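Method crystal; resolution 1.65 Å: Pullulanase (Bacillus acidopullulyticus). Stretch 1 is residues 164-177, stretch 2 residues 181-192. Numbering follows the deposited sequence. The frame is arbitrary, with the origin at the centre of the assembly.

Stretch 1 164-177: VTAVLVGDLQQALG
Stretch 2, residues 181-192: NWSPDDDHTLLK

Thr-189, chi1 p, points its CA-to-CB bond toward stretch 1, and its OG1 donates to Leu-168 O at 2.7 Å. Backbone bonds set the register: Leu-191 N donates to Ala-166 O (2.8 Å, 170°) and Leu-168 N to Thr-189 O (3.0 Å, 161°), so the pairing is antiparallel and Val-167 sits opposite Leu-190 in a single bridge, CA to CA 4.3 Å. Main chain and side chain of Thr-189 thus hold both the N and O of Leu-168. Farther along, Trp-182 N donates to Gly-170 O (2.9 Å, 165°). Water 1 accepts from Ala-166 N (2.8 Å) and lies 2.9 Å from both Val-164 O and Leu-191 O, joining the stretches beside the bridge. In stretch 2, a type I turn from Ser-183 to Asp-186 leads into a 3-10 segment at 187-188; Asp-186 OD1 accepts from His-188 N at 3.1 Å.

Stretch 1 of this Bacillus acidopullulyticus pullulanase runs as a strand from Ala-166 to Gly-170, enters a type I turn from Gly-170 to Gln-173, and has helical backbone angles at 173-175. Together the stretches bury 998 Å².

Trp-182 has phi/psi 48/54; its CB points away, but chi1 m and chi2 97° bring the indole back over the turn. Gly-170 CA lies 3.6 Å from the centroid of the Trp-182 six-membered ring, 8° off the normal, a CH-pi contact. Gly-170, at phi/psi 155/-162, could not carry a CB without jamming it against the preceding carbonyl.

Packing completes the contact. Val-167 (chi1 t) sets CG2 3.9 Å from Leu-190 CD1, Leu-168 CB lies 3.9 Å from Leu-191 CD1, and Val-169 (chi1 m) brings CG1 3.6 Å from Pro-184 CA. Leu-176 CB approaches Thr-189 CG2 at 3.9 Å, and Gly-177 O lies over one face of the His-188 ring.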

# COMPACT_ATOMS: atom_id res chain seq x y z
N VAL A 164 -22.14 -16.89 11.30
CA VAL A 164 -23.27 -16.48 12.12
C VAL A 164 -22.80 -15.56 13.25
O VAL A 164 -21.90 -15.90 14.02
CB VAL A 164 -24.18 -17.67 12.64
CG1 VAL A 164 -24.02 -18.94 11.79
CG2 VAL A 164 -24.03 -17.93 14.14
N THR A 165 -23.41 -14.38 13.29
CA THR A 165 -23.14 -13.39 14.30
C THR A 165 -24.37 -13.35 15.20
O THR A 165 -25.39 -12.79 14.83
CB THR A 165 -22.88 -12.00 13.67
OG1 THR A 165 -21.83 -12.11 12.71
CG2 THR A 165 -22.49 -10.96 14.71
N ALA A 166 -24.24 -13.99 16.36
CA ALA A 166 -25.34 -14.13 17.33
C ALA A 166 -24.90 -13.56 18.67
O ALA A 166 -23.99 -14.09 19.32
CB ALA A 166 -25.75 -15.58 17.47
N VAL A 167 -25.55 -12.48 19.07
CA VAL A 167 -25.19 -11.76 20.29
C VAL A 167 -26.30 -11.89 21.32
O VAL A 167 -27.47 -11.64 21.01
CB VAL A 167 -24.94 -10.26 19.99
CG1 VAL A 167 -24.75 -9.48 21.29
CG2 VAL A 167 -23.75 -10.07 19.02
N LEU A 168 -25.92 -12.28 22.53
CA LEU A 168 -26.85 -12.33 23.66
C LEU A 168 -27.19 -10.90 24.09
O LEU A 168 -26.30 -10.12 24.48
CB LEU A 168 -26.24 -13.11 24.82
CG LEU A 168 -27.03 -13.22 26.13
CD1 LEU A 168 -28.25 -14.09 25.94
CD2 LEU A 168 -26.16 -13.79 27.22
N VAL A 169 -28.47 -10.56 24.00
CA VAL A 169 -28.93 -9.22 24.33
C VAL A 169 -29.96 -9.25 25.45
O VAL A 169 -30.74 -10.20 25.55
CB VAL A 169 -29.52 -8.49 23.10
CG1 VAL A 169 -28.44 -8.24 22.09
CG2 VAL A 169 -30.65 -9.30 22.47
N GLY A 170 -29.97 -8.20 26.26
CA GLY A 170 -30.95 -8.08 27.34
C GLY A 170 -30.44 -7.20 28.46
O GLY A 170 -29.48 -6.44 28.27
N ASP A 171 -31.07 -7.31 29.63
CA ASP A 171 -30.67 -6.53 30.80
C ASP A 171 -29.60 -7.24 31.65
O ASP A 171 -29.27 -6.82 32.76
CB ASP A 171 -31.89 -6.11 31.64
CG ASP A 171 -32.69 -7.30 32.16
OD1 ASP A 171 -32.23 -8.45 32.03
OD2 ASP A 171 -33.78 -7.07 32.70
N LEU A 172 -29.07 -8.33 31.09
CA LEU A 172 -27.99 -9.09 31.70
C LEU A 172 -26.64 -8.76 31.06
O LEU A 172 -25.62 -9.36 31.43
CB LEU A 172 -28.25 -10.59 31.59
CG LEU A 172 -28.91 -11.22 30.35
CD1 LEU A 172 -28.22 -10.88 29.04
CD2 LEU A 172 -28.98 -12.72 30.52
N GLN A 173 -26.64 -7.83 30.11
CA GLN A 173 -25.45 -7.56 29.30
C GLN A 173 -24.32 -6.86 30.05
O GLN A 173 -23.15 -7.19 29.86
CB GLN A 173 -25.81 -6.80 28.02
CG GLN A 173 -25.97 -7.72 26.82
CD GLN A 173 -26.20 -6.96 25.54
OE1 GLN A 173 -25.31 -6.86 24.69
NE2 GLN A 173 -27.39 -6.40 25.39
N GLN A 174 -24.68 -5.90 30.91
CA GLN A 174 -23.71 -5.21 31.75
C GLN A 174 -23.08 -6.17 32.74
O GLN A 174 -21.85 -6.18 32.91
CB GLN A 174 -24.35 -4.03 32.47
CG GLN A 174 -24.66 -2.86 31.54
CD GLN A 174 -25.17 -1.64 32.27
OE1 GLN A 174 -24.93 -0.52 31.84
NE2 GLN A 174 -25.90 -1.86 33.37
N ALA A 175 -23.92 -6.99 33.37
CA ALA A 175 -23.48 -8.04 34.30
C ALA A 175 -22.56 -9.08 33.65
O ALA A 175 -21.90 -9.85 34.34
CB ALA A 175 -24.69 -8.71 34.93
N LEU A 176 -22.52 -9.09 32.32
CA LEU A 176 -21.62 -9.95 31.57
C LEU A 176 -20.50 -9.15 30.90
O LEU A 176 -19.82 -9.65 29.99
CB LEU A 176 -22.39 -10.78 30.53
CG LEU A 176 -23.27 -11.90 31.11
CD1 LEU A 176 -24.13 -12.55 30.05
CD2 LEU A 176 -22.41 -12.95 31.82
N GLY A 177 -20.32 -7.91 31.35
CA GLY A 177 -19.18 -7.10 30.95
C GLY A 177 -19.40 -6.06 29.87
O GLY A 177 -18.50 -5.27 29.59
N ASN A 181 -26.85 -2.34 28.33
CA ASN A 181 -27.88 -3.36 28.12
C ASN A 181 -28.60 -3.18 26.79
O ASN A 181 -28.53 -2.11 26.18
CB ASN A 181 -28.90 -3.33 29.25
CG ASN A 181 -28.36 -3.92 30.54
OD1 ASN A 181 -28.82 -3.58 31.63
ND2 ASN A 181 -27.40 -4.82 30.42
N TRP A 182 -29.27 -4.24 26.34
CA TRP A 182 -30.04 -4.24 25.07
C TRP A 182 -29.26 -3.66 23.89
O TRP A 182 -29.71 -2.74 23.20
CB TRP A 182 -31.39 -3.52 25.26
CG TRP A 182 -32.21 -4.05 26.40
CD1 TRP A 182 -32.28 -3.53 27.66
CD2 TRP A 182 -33.07 -5.19 26.38
NE1 TRP A 182 -33.13 -4.29 28.44
CE2 TRP A 182 -33.64 -5.31 27.67
CE3 TRP A 182 -33.44 -6.12 25.40
CZ2 TRP A 182 -34.54 -6.32 28.01
CZ3 TRP A 182 -34.34 -7.14 25.74
CH2 TRP A 182 -34.88 -7.22 27.03
N SER A 183 -28.06 -4.21 23.67
CA SER A 183 -27.18 -3.69 22.62
C SER A 183 -26.69 -4.80 21.69
O SER A 183 -25.75 -5.52 22.04
CB SER A 183 -26.01 -2.93 23.26
OG SER A 183 -25.24 -2.26 22.27
N PRO A 184 -27.32 -4.94 20.50
CA PRO A 184 -27.04 -6.04 19.57
C PRO A 184 -25.65 -5.99 18.92
O PRO A 184 -25.18 -7.01 18.40
CB PRO A 184 -28.11 -5.88 18.48
CG PRO A 184 -28.99 -4.79 18.92
CD PRO A 184 -28.27 -3.97 19.92
N ASP A 185 -25.02 -4.82 18.92
CA ASP A 185 -23.72 -4.66 18.26
C ASP A 185 -22.52 -4.74 19.21
O ASP A 185 -21.38 -4.52 18.79
CB ASP A 185 -23.70 -3.39 17.39
CG ASP A 185 -23.89 -2.11 18.20
OD1 ASP A 185 -24.32 -2.18 19.38
OD2 ASP A 185 -23.61 -1.03 17.64
N ASP A 186 -22.77 -5.07 20.47
CA ASP A 186 -21.69 -5.26 21.45
C ASP A 186 -21.22 -6.73 21.45
O ASP A 186 -21.89 -7.60 21.99
CB ASP A 186 -22.15 -4.84 22.86
CG ASP A 186 -20.98 -4.56 23.81
OD1 ASP A 186 -19.93 -5.22 23.69
OD2 ASP A 186 -21.11 -3.67 24.68
N ASP A 187 -20.06 -6.97 20.84
CA ASP A 187 -19.52 -8.34 20.70
C ASP A 187 -18.93 -8.90 21.99
O ASP A 187 -18.36 -10.00 21.99
CB ASP A 187 -18.51 -8.42 19.56
CG ASP A 187 -19.17 -8.50 18.20
OD1 ASP A 187 -20.38 -8.85 18.13
OD2 ASP A 187 -18.49 -8.22 17.19
N HIS A 188 -19.07 -8.15 23.08
CA HIS A 188 -18.70 -8.64 24.40
C HIS A 188 -19.48 -9.92 24.73
O HIS A 188 -18.94 -10.82 25.36
CB HIS A 188 -18.97 -7.59 25.46
CG HIS A 188 -17.85 -7.41 26.43
ND1 HIS A 188 -17.63 -8.28 27.48
CD2 HIS A 188 -16.89 -6.46 26.52
CE1 HIS A 188 -16.58 -7.88 28.16
NE2 HIS A 188 -16.11 -6.77 27.60
N THR A 189 -20.75 -9.97 24.31
CA THR A 189 -21.60 -11.15 24.51
C THR A 189 -21.91 -11.86 23.19
O THR A 189 -22.98 -12.44 23.01
CB THR A 189 -22.93 -10.79 25.23
OG1 THR A 189 -23.60 -9.75 24.50
CG2 THR A 189 -22.68 -10.32 26.66
N LEU A 190 -20.95 -11.82 22.26
CA LEU A 190 -21.04 -12.58 21.02
C LEU A 190 -20.87 -14.06 21.33
O LEU A 190 -19.94 -14.45 22.06
CB LEU A 190 -19.97 -12.12 20.01
CG LEU A 190 -19.84 -12.84 18.66
CD1 LEU A 190 -21.03 -12.57 17.76
CD2 LEU A 190 -18.55 -12.38 17.97
N LEU A 191 -21.78 -14.88 20.81
CA LEU A 191 -21.72 -16.32 21.02
C LEU A 191 -20.60 -16.97 20.20
O LEU A 191 -20.34 -16.58 19.06
CB LEU A 191 -23.07 -16.99 20.75
CG LEU A 191 -24.14 -17.00 21.86
CD1 LEU A 191 -24.60 -15.59 22.22
CD2 LEU A 191 -25.34 -17.82 21.45
N LYS A 192 -19.96 -17.97 20.79
CA LYS A 192 -18.82 -18.64 20.16
C LYS A 192 -19.25 -19.95 19.48
O LYS A 192 -20.14 -20.66 19.98
CB LYS A 192 -17.80 -18.82 21.21
CG LYS A 192 -16.95 -17.60 21.39
CD LYS A 192 -16.66 -17.22 22.80
CE LYS A 192 -16.06 -15.77 22.89
NZ LYS A 192 -17.01 -14.61 22.58
O HOH W 1 -22.15 -15.84 16.91